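Local coordinates for putative uncharacterized protein PH0594 (Pyrococcus horikoshii, PDB 4HXF) that probably hydrolyses peptides as a serine protease of the prolyl oligopeptidase family, working as a self-compartmentalizing hexamer with a beta-propeller and an alpha/beta-hydrolase domain, at residues A[244-249]-A[272-277]; A[255-260]-A[291-296]; A[219-224]-A[229-234]. All coordinates share one frame; numbering follows the deposited sequence.

The three contacts sit on neighbouring four-stranded sheets of the beta-propeller and differ with their place in it. Interaction 3 pairs adjacent strands within one sheet, buries 657 Å² and combines backbone hydrogen bonds with aromatic and aliphatic packing; half of its touching residues are buried and half partly exposed. Interaction 1 joins that sheet, through strand 245-249, to the next one by hydrophobic side chains alone, and all four residues that touch are buried. Interaction 2, nearer the surface and smallest at 98 Å², lets the connecting loop reach the outermost strand of the second sheet. K245 ties interactions 1 and 2, its NZ probably bonding I260 O, while strands 229-232 and 245-249 are hydrogen-bonded neighbours linking interactions 1 and 3.

Interaction 1 (A[244-249]-A[272-277]); sequences DKIYIY and GKVYFT. With MG (magnesium ion), chain D.
Strands 245-249 and 273-277, which carry I246 and I248 opposite V274 and F276, run almost exactly antiparallel (173°), but their axes come no nearer than 9.8 Å and no hydrogen bond spans them, the spacing of sheets packed face to face. Side chains fill the interval. I246 places CG1 between its backbone N and carbonyl carbon (chi1 55°), and the extended second torsion (-175°) then carries CD1 outward to meet V274 tip to tip, CD1 to CG1 3.7 Å. The same methyl lies 3.9 Å from F276 CB and comes at the F276 ring on a slant, so a single carbon serves two partners. Two residues further along the strand, I248 and V274 slide past each other in opposite directions, with I248 CD1 3.9 Å from V274 CG2; V274 thus splits its two methyls between the two isoleucines. Just before strand 245-249, D244 serves the metal instead. Its OD2 binds a magnesium ion at 2.1 Å, four waters and E263 OE2 complete six ligands, and OD1 forms a salt bridge with K237. Buried aliphatic branches meeting between successive four-stranded antiparallel sheets are characteristic of adjoining blades of a beta-propeller, here with a metal site at one border of the interface.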
loop_
_atom_site.group_PDB
_atom_site.type_symbol
_atom_site.label_atom_id
_atom_site.label_comp_id
_atom_site.label_asym_id
_atom_site.label_seq_id
_atom_site.Cartn_x
_atom_site.Cartn_y
_atom_site.Cartn_z
ATOM N N ASP A 244 29.274 2.920 -45.657
ATOM C CA ASP A 244 29.989 1.929 -44.808
ATOM C C ASP A 244 30.168 0.618 -45.434
ATOM O O ASP A 244 29.261 0.080 -46.088
ATOM C CB ASP A 244 29.290 1.783 -43.489
ATOM C CG ASP A 244 29.413 3.039 -42.672
ATOM O OD1 ASP A 244 30.505 3.431 -42.294
ATOM O OD2 ASP A 244 28.454 3.824 -42.554
ATOM N N LYS A 245 31.390 0.135 -45.345
ATOM C CA LYS A 245 31.756 -1.158 -45.871
ATOM C C LYS A 245 32.232 -2.105 -44.743
ATOM O O LYS A 245 32.109 -1.848 -43.581
ATOM C CB LYS A 245 32.895 -1.002 -46.882
ATOM C CG LYS A 245 32.660 -0.025 -48.034
ATOM C CD LYS A 245 31.452 -0.373 -48.947
ATOM C CE LYS A 245 31.359 0.629 -50.152
ATOM N NZ LYS A 245 32.412 0.450 -51.235
ATOM N N ILE A 246 32.635 -3.282 -45.093
ATOM C CA ILE A 246 33.150 -4.261 -44.119
ATOM C C ILE A 246 34.546 -4.793 -44.583
ATOM O O ILE A 246 34.860 -4.921 -45.791
ATOM C CB ILE A 246 32.159 -5.446 -43.892
ATOM C CG1 ILE A 246 31.824 -6.089 -45.221
ATOM C CG2 ILE A 246 31.014 -4.944 -43.014
ATOM C CD1 ILE A 246 30.748 -7.177 -45.087
ATOM N N TYR A 247 35.372 -5.116 -43.600
ATOM C CA TYR A 247 36.736 -5.530 -43.729
ATOM C C TYR A 247 37.023 -6.657 -42.732
ATOM O O TYR A 247 36.426 -6.684 -41.629
ATOM C CB TYR A 247 37.704 -4.398 -43.373
ATOM C CG TYR A 247 37.488 -3.155 -44.160
ATOM C CD1 TYR A 247 38.243 -2.920 -45.259
ATOM C CD2 TYR A 247 36.536 -2.248 -43.815
ATOM C CE1 TYR A 247 37.999 -1.802 -46.050
ATOM C CE2 TYR A 247 36.302 -1.143 -44.533
ATOM C CZ TYR A 247 37.019 -0.938 -45.690
ATOM O OH TYR A 247 36.743 0.188 -46.427
ATOM N N ILE A 248 37.859 -7.587 -43.153
ATOM C CA ILE A 248 38.340 -8.672 -42.273
ATOM C C ILE A 248 39.723 -8.254 -41.830
ATOM O O ILE A 248 40.587 -7.900 -42.653
ATOM C CB ILE A 248 38.322 -10.031 -43.028
ATOM C CG1 ILE A 248 36.832 -10.498 -43.210
ATOM C CG2 ILE A 248 39.178 -11.078 -42.290
ATOM C CD1 ILE A 248 36.711 -11.651 -44.262
ATOM N N TYR A 249 39.967 -8.333 -40.531
ATOM C CA TYR A 249 41.265 -8.028 -39.977
ATOM C C TYR A 249 41.860 -9.254 -39.273
ATOM O O TYR A 249 41.325 -9.734 -38.305
ATOM C CB TYR A 249 41.206 -6.841 -39.070
ATOM C CG TYR A 249 42.513 -6.548 -38.389
ATOM C CD1 TYR A 249 43.631 -6.107 -39.112
ATOM C CD2 TYR A 249 42.607 -6.627 -37.027
ATOM C CE1 TYR A 249 44.823 -5.798 -38.466
ATOM C CE2 TYR A 249 43.756 -6.323 -36.390
ATOM C CZ TYR A 249 44.853 -5.926 -37.101
ATOM O OH TYR A 249 45.957 -5.656 -36.360
ATOM N N GLY A 272 34.991 -17.867 -40.723
ATOM C CA GLY A 272 35.629 -17.226 -41.891
ATOM C C GLY A 272 34.724 -16.815 -43.071
ATOM O O GLY A 272 35.244 -16.116 -44.030
ATOM N N LYS A 273 33.392 -17.142 -42.991
ATOM C CA LYS A 273 32.382 -16.618 -44.002
ATOM C C LYS A 273 31.695 -15.424 -43.402
ATOM O O LYS A 273 31.440 -15.393 -42.219
ATOM C CB LYS A 273 31.309 -17.645 -44.344
ATOM C CG LYS A 273 31.849 -19.021 -44.682
ATOM C CD LYS A 273 30.703 -19.915 -45.179
ATOM C CE LYS A 273 31.258 -21.308 -45.579
ATOM N NZ LYS A 273 30.683 -21.860 -46.842
ATOM N N VAL A 274 31.386 -14.472 -44.268
ATOM C CA VAL A 274 30.688 -13.278 -43.833
ATOM C C VAL A 274 29.311 -13.227 -44.496
ATOM O O VAL A 274 29.136 -13.298 -45.742
ATOM C CB VAL A 274 31.474 -12.027 -44.215
ATOM C CG1 VAL A 274 30.725 -10.703 -43.813
ATOM C CG2 VAL A 274 32.880 -12.072 -43.562
ATOM N N TYR A 275 28.349 -13.000 -43.650
ATOM C CA TYR A 275 26.970 -12.801 -44.139
ATOM C C TYR A 275 26.653 -11.336 -43.942
ATOM O O TYR A 275 26.958 -10.781 -42.910
ATOM C CB TYR A 275 25.987 -13.632 -43.278
ATOM C CG TYR A 275 26.184 -15.132 -43.531
ATOM C CD1 TYR A 275 27.087 -15.829 -42.816
ATOM C CD2 TYR A 275 25.489 -15.731 -44.484
ATOM C CE1 TYR A 275 27.275 -17.188 -43.057
ATOM C CE2 TYR A 275 25.620 -17.120 -44.723
ATOM C CZ TYR A 275 26.502 -17.812 -43.950
ATOM O OH TYR A 275 26.744 -19.214 -44.190
ATOM N N PHE A 276 26.010 -10.731 -44.942
ATOM C CA PHE A 276 25.795 -9.310 -44.857
ATOM C C PHE A 276 24.616 -8.881 -45.744
ATOM O O PHE A 276 24.307 -9.532 -46.715
ATOM C CB PHE A 276 27.089 -8.587 -45.278
ATOM C CG PHE A 276 27.457 -8.716 -46.713
ATOM C CD1 PHE A 276 28.275 -9.771 -47.108
ATOM C CD2 PHE A 276 27.080 -7.767 -47.641
ATOM C CE1 PHE A 276 28.635 -9.878 -48.417
ATOM C CE2 PHE A 276 27.475 -7.892 -48.957
ATOM C CZ PHE A 276 28.259 -8.962 -49.352
ATOM N N THR A 277 24.038 -7.756 -45.407
ATOM C CA THR A 277 23.011 -7.168 -46.183
ATOM C C THR A 277 23.446 -5.838 -46.757
ATOM O O THR A 277 24.297 -5.149 -46.167
ATOM C CB THR A 277 21.752 -6.900 -45.336
ATOM O OG1 THR A 277 22.097 -6.316 -44.057
ATOM C CG2 THR A 277 21.060 -8.319 -45.047
HETATM MG MG MG D . 26.522 4.513 -43.051
HETATM O O HOH W 1 27.270 6.245 -43.901
HETATM O O HOH W 2 24.584 5.122 -43.451
HETATM O O HOH W 3 26.532 5.593 -41.176
HETATM O O HOH W 4 25.720 2.711 -42.125
#

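Interaction 2 (A[255-260]-A[291-296])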
loop_
_atom_site.group_PDB
_atom_site.type_symbol
_atom_site.label_atom_id
_atom_site.label_comp_id
_atom_site.label_asym_id
_atom_site.label_seq_id
_atom_site.Cartn_x
_atom_site.Cartn_y
_atom_site.Cartn_z
ATOM N N GLY A 255 39.449 -5.494 -47.353
ATOM C CA GLY A 255 38.123 -5.078 -47.834
ATOM C C GLY A 255 37.584 -6.322 -48.499
ATOM O O GLY A 255 38.299 -7.047 -49.128
ATOM N N ILE A 256 36.333 -6.639 -48.302
ATOM C CA ILE A 256 35.796 -7.702 -49.074
ATOM C C ILE A 256 34.701 -7.229 -50.075
ATOM O O ILE A 256 34.356 -8.016 -50.950
ATOM C CB ILE A 256 35.382 -8.873 -48.193
ATOM C CG1 ILE A 256 34.314 -8.376 -47.238
ATOM C CG2 ILE A 256 36.624 -9.554 -47.525
ATOM C CD1 ILE A 256 33.998 -9.343 -46.138
ATOM N N LEU A 257 34.287 -5.964 -50.008
ATOM C CA LEU A 257 33.345 -5.344 -50.970
ATOM C C LEU A 257 33.955 -4.093 -51.645
ATOM O O LEU A 257 33.296 -3.056 -51.865
ATOM C CB LEU A 257 32.084 -4.874 -50.277
ATOM C CG LEU A 257 31.451 -5.881 -49.399
ATOM C CD1 LEU A 257 30.232 -5.210 -48.787
ATOM C CD2 LEU A 257 31.163 -7.205 -50.163
ATOM N N ASP A 258 35.263 -4.145 -51.900
ATOM C CA ASP A 258 35.989 -2.964 -52.444
ATOM C C ASP A 258 35.355 -2.494 -53.816
ATOM O O ASP A 258 35.413 -1.323 -54.194
ATOM C CB ASP A 258 37.513 -3.277 -52.672
ATOM C CG ASP A 258 38.413 -3.172 -51.375
ATOM O OD1 ASP A 258 38.053 -2.481 -50.376
ATOM O OD2 ASP A 258 39.549 -3.759 -51.423
ATOM N N ASP A 259 34.781 -3.429 -54.523
ATOM C CA ASP A 259 34.248 -3.191 -55.854
ATOM C C ASP A 259 32.726 -2.961 -55.938
ATOM O O ASP A 259 32.173 -2.890 -57.024
ATOM C CB ASP A 259 34.563 -4.431 -56.674
ATOM N N ILE A 260 32.051 -2.931 -54.795
ATOM C CA ILE A 260 30.583 -2.869 -54.773
ATOM C C ILE A 260 30.263 -1.509 -54.149
ATOM O O ILE A 260 30.658 -1.242 -52.994
ATOM C CB ILE A 260 29.963 -3.986 -53.939
ATOM C CG1 ILE A 260 30.149 -5.333 -54.697
ATOM C CG2 ILE A 260 28.499 -3.687 -53.706
ATOM C CD1 ILE A 260 29.754 -6.555 -53.862
ATOM N N GLY A 291 34.886 -15.810 -50.116
ATOM C CA GLY A 291 35.947 -15.620 -51.092
ATOM C C GLY A 291 35.419 -14.888 -52.302
ATOM O O GLY A 291 36.141 -14.177 -52.983
ATOM N N GLU A 292 34.158 -15.117 -52.624
ATOM C CA GLU A 292 33.447 -14.304 -53.579
ATOM C C GLU A 292 32.081 -13.947 -52.907
ATOM O O GLU A 292 31.682 -14.585 -51.949
ATOM C CB GLU A 292 33.199 -15.033 -54.904
ATOM C CG GLU A 292 34.471 -15.188 -55.783
ATOM N N VAL A 293 31.448 -12.922 -53.449
ATOM C CA VAL A 293 30.114 -12.489 -53.014
ATOM C C VAL A 293 29.076 -13.325 -53.730
ATOM O O VAL A 293 29.032 -13.368 -54.971
ATOM C CB VAL A 293 29.892 -11.006 -53.252
ATOM C CG1 VAL A 293 28.399 -10.640 -52.982
ATOM C CG2 VAL A 293 30.857 -10.219 -52.387
ATOM N N ARG A 294 28.183 -13.934 -52.930
ATOM C CA ARG A 294 27.106 -14.787 -53.432
ATOM C C ARG A 294 25.731 -14.255 -52.962
ATOM O O ARG A 294 25.582 -13.944 -51.836
ATOM C CB ARG A 294 27.317 -16.185 -52.937
ATOM C CG ARG A 294 28.762 -16.607 -53.335
ATOM C CD ARG A 294 28.980 -18.069 -53.523
ATOM N NE ARG A 294 30.420 -18.368 -53.680
ATOM C CZ ARG A 294 31.095 -18.448 -54.843
ATOM N NH1 ARG A 294 30.510 -18.224 -56.022
ATOM N NH2 ARG A 294 32.389 -18.722 -54.821
ATOM N N GLU A 295 24.771 -14.212 -53.881
ATOM C CA GLU A 295 23.409 -13.826 -53.546
ATOM C C GLU A 295 22.712 -14.885 -52.720
ATOM O O GLU A 295 22.803 -16.066 -53.033
ATOM C CB GLU A 295 22.623 -13.587 -54.822
ATOM C CG GLU A 295 21.219 -13.044 -54.684
ATOM C CD GLU A 295 20.500 -13.029 -56.034
ATOM O OE1 GLU A 295 19.368 -13.508 -56.080
ATOM O OE2 GLU A 295 21.087 -12.525 -56.997
ATOM N N ILE A 296 22.047 -14.464 -51.627
ATOM C CA ILE A 296 21.228 -15.368 -50.829
ATOM C C ILE A 296 19.733 -15.022 -50.895
ATOM O O ILE A 296 18.938 -15.847 -51.305
ATOM C CB ILE A 296 21.618 -15.453 -49.350
ATOM C CG1 ILE A 296 23.099 -15.716 -49.170
ATOM C CG2 ILE A 296 20.867 -16.601 -48.750
ATOM C CD1 ILE A 296 23.457 -17.117 -49.645
#
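The loop between strands 253-255 and 264-270 links two successive sheets of the beta-propeller, and in it a type I beta turn brings L257 and I260 against V293 of strand 293-295, the outermost strand of the second sheet within this chain. The turn is evident from the backbone: I260 N donates to L257 O at 3.2 Å, which closes the turn and sets L257 and I260, its first and last residues, near each other. All close contacts across the two segments converge on one methyl, V293 CG2. L257 CD2 approaches it to 3.8 Å, the two side chains crossing at about a right angle. CB of L257 does not itself head for 291-296; CG stands anti to the carbonyl carbon (chi1 -50°), and it is the end of the leucine that closes the distance. I260 comes differently, reaching toward V293 tip to tip with CD1 4.1 Å from the same CG2. That methyl is available because V293 sets CG1 anti to its backbone N (chi1 171°), leaving CG2 on the other branch beside the N. The I256 carbonyl O, at 4.4 Å from V293 CG2, is a peripheral neighbour. F276 of strand 273-280 touches both L257 and V293 and so extends the cluster inward, while the I260 carbonyl O accepts a hydrogen bond from K245 NZ. With 98 Å² buried, no hydrogen bond or charge pair between the segments, and only methyl groups in close approach, the contact rests on dispersion and the hydrophobic effect; it carries little directional preference, and what precision it has is likely to come from the turn and the neighbouring strands.

Interaction 3 (A[219-224]-A[229-234]); sequences FYAIDS and ILLYGK
F219 sets CG between its backbone N and carbonyl carbon (chi1 44°), which swings its ring over to L231, whose CD1 sits above one face in a CH-pi contact, 3.8 Å from the F219 ring centroid and 19° off the normal. Cutting F219 back to an alanine would probably leave L231 CD1 without its aromatic floor and open a gap beside F214 and Y247, whose rings also meet F219. Y220 and Y232 share the other surface of the hairpin, lying side by side and pointing the same way with ring planes at 65°; Y220 OH is 3.7 Å from Y232 CD2, and Y232 OH bonds V264 O. These strands, 219-224 and 229-232, form the first hairpin of a four-stranded propeller sheet, and a classic beta bulge interrupts their antiparallel register. I222 and D223 both face L230: I222 N donates to L230 O at 2.9 Å, D223 N reaches the same oxygen only weakly at 3.4 Å, and L230 N returns a bond to D223 O at 2.8 Å. At the bulge the I222 side chain crosses L230 and Y232 obliquely, its CD1 3.6 Å from L230 CD2 and its CG2 touching Y232 CB. D223 OD2, meanwhile, forms a salt bridge with R270. At the far end G233 passes F219 so closely that a CB on it would lie 2.9 Å from F219 CA, a clash.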
loop_
_atom_site.group_PDB
_atom_site.type_symbol
_atom_site.label_atom_id
_atom_site.label_comp_id
_atom_site.label_asym_id
_atom_site.label_seq_id
_atom_site.Cartn_x
_atom_site.Cartn_y
_atom_site.Cartn_z
ATOM N N PHE A 219 36.394 2.992 -38.907
ATOM C CA PHE A 219 35.647 1.763 -38.687
ATOM C C PHE A 219 35.714 1.350 -37.251
ATOM O O PHE A 219 36.558 1.863 -36.502
ATOM C CB PHE A 219 36.051 0.621 -39.599
ATOM C CG PHE A 219 37.540 0.382 -39.831
ATOM C CD1 PHE A 219 37.966 0.041 -41.136
ATOM C CD2 PHE A 219 38.429 0.223 -38.808
ATOM C CE1 PHE A 219 39.318 -0.315 -41.352
ATOM C CE2 PHE A 219 39.805 -0.080 -39.024
ATOM C CZ PHE A 219 40.212 -0.347 -40.286
ATOM N N TYR A 220 34.762 0.523 -36.830
ATOM C CA TYR A 220 34.791 -0.061 -35.484
ATOM C C TYR A 220 34.559 -1.548 -35.607
ATOM O O TYR A 220 34.128 -2.054 -36.655
ATOM C CB TYR A 220 33.782 0.683 -34.544
ATOM C CG TYR A 220 32.346 0.584 -35.007
ATOM C CD1 TYR A 220 31.830 1.496 -35.931
ATOM C CD2 TYR A 220 31.467 -0.329 -34.455
ATOM C CE1 TYR A 220 30.502 1.519 -36.315
ATOM C CE2 TYR A 220 30.115 -0.352 -34.902
ATOM C CZ TYR A 220 29.687 0.530 -35.857
ATOM O OH TYR A 220 28.357 0.571 -36.315
ATOM N N ALA A 221 34.842 -2.301 -34.545
ATOM C CA ALA A 221 34.755 -3.782 -34.610
ATOM C C ALA A 221 33.270 -4.191 -34.341
ATOM O O ALA A 221 32.582 -3.678 -33.416
ATOM C CB ALA A 221 35.718 -4.416 -33.583
ATOM N N ILE A 222 32.745 -5.040 -35.177
ATOM C CA ILE A 222 31.385 -5.526 -35.076
ATOM C C ILE A 222 31.268 -7.026 -34.785
ATOM O O ILE A 222 30.195 -7.424 -34.253
ATOM C CB ILE A 222 30.540 -5.127 -36.325
ATOM C CG1 ILE A 222 31.068 -5.627 -37.627
ATOM C CG2 ILE A 222 30.290 -3.573 -36.273
ATOM C CD1 ILE A 222 30.092 -5.665 -38.798
ATOM N N ASP A 223 32.282 -7.836 -35.130
ATOM C CA ASP A 223 32.201 -9.269 -34.929
ATOM C C ASP A 223 33.567 -9.905 -34.971
ATOM O O ASP A 223 34.527 -9.249 -35.324
ATOM C CB ASP A 223 31.208 -9.854 -35.984
ATOM C CG ASP A 223 30.543 -11.199 -35.540
ATOM O OD1 ASP A 223 30.730 -11.606 -34.369
ATOM O OD2 ASP A 223 29.899 -11.795 -36.411
ATOM N N SER A 224 33.648 -11.157 -34.558
ATOM C CA SER A 224 34.811 -11.962 -34.598
ATOM C C SER A 224 34.450 -13.393 -34.699
ATOM O O SER A 224 33.423 -13.871 -34.138
ATOM C CB SER A 224 35.620 -11.682 -33.325
ATOM O OG SER A 224 36.684 -12.652 -33.154
ATOM N N ILE A 229 38.811 -10.418 -37.082
ATOM C CA ILE A 229 37.882 -9.398 -36.601
ATOM C C ILE A 229 37.176 -8.776 -37.796
ATOM O O ILE A 229 37.819 -8.421 -38.788
ATOM C CB ILE A 229 38.577 -8.310 -35.828
ATOM C CG1 ILE A 229 39.346 -8.885 -34.625
ATOM C CG2 ILE A 229 37.593 -7.171 -35.388
ATOM C CD1 ILE A 229 40.283 -7.917 -33.882
ATOM N N LEU A 230 35.851 -8.612 -37.690
ATOM C CA LEU A 230 35.078 -7.916 -38.712
ATOM C C LEU A 230 34.866 -6.467 -38.326
ATOM O O LEU A 230 34.414 -6.150 -37.216
ATOM C CB LEU A 230 33.716 -8.641 -38.820
ATOM C CG LEU A 230 32.831 -8.279 -40.018
ATOM C CD1 LEU A 230 33.405 -8.597 -41.434
ATOM C CD2 LEU A 230 31.395 -8.891 -39.827
ATOM N N LEU A 231 35.224 -5.598 -39.245
ATOM C CA LEU A 231 35.239 -4.169 -39.061
ATOM C C LEU A 231 34.187 -3.536 -39.988
ATOM O O LEU A 231 34.035 -3.989 -41.149
ATOM C CB LEU A 231 36.652 -3.610 -39.378
ATOM C CG LEU A 231 37.838 -4.110 -38.504
ATOM C CD1 LEU A 231 39.191 -3.673 -39.156
ATOM C CD2 LEU A 231 37.712 -3.572 -37.065
ATOM N N TYR A 232 33.591 -2.489 -39.487
ATOM C CA TYR A 232 32.488 -1.799 -40.174
ATOM C C TYR A 232 32.754 -0.363 -40.319
ATOM O O TYR A 232 32.926 0.331 -39.297
ATOM C CB TYR A 232 31.189 -2.004 -39.372
ATOM C CG TYR A 232 29.968 -1.422 -40.078
ATOM C CD1 TYR A 232 29.228 -2.153 -41.045
ATOM C CD2 TYR A 232 29.523 -0.166 -39.726
ATOM C CE1 TYR A 232 28.124 -1.586 -41.675
ATOM C CE2 TYR A 232 28.414 0.387 -40.293
ATOM C CZ TYR A 232 27.714 -0.332 -41.286
ATOM O OH TYR A 232 26.562 0.237 -41.857
ATOM N N GLY A 233 32.826 0.119 -41.602
ATOM C CA GLY A 233 33.037 1.510 -41.859
ATOM C C GLY A 233 33.970 1.636 -43.035
ATOM O O GLY A 233 33.750 1.016 -44.033
ATOM N N LYS A 234 34.965 2.502 -42.889
ATOM C CA LYS A 234 36.064 2.669 -43.874
ATOM C C LYS A 234 37.362 2.889 -43.118
ATOM O O LYS A 234 37.331 3.345 -41.964
ATOM C CB LYS A 234 35.828 3.848 -44.786
ATOM C CG LYS A 234 34.528 3.808 -45.597
ATOM C CD LYS A 234 34.550 2.839 -46.713
ATOM C CE LYS A 234 35.616 3.155 -47.754
ATOM N NZ LYS A 234 35.211 4.292 -48.584
#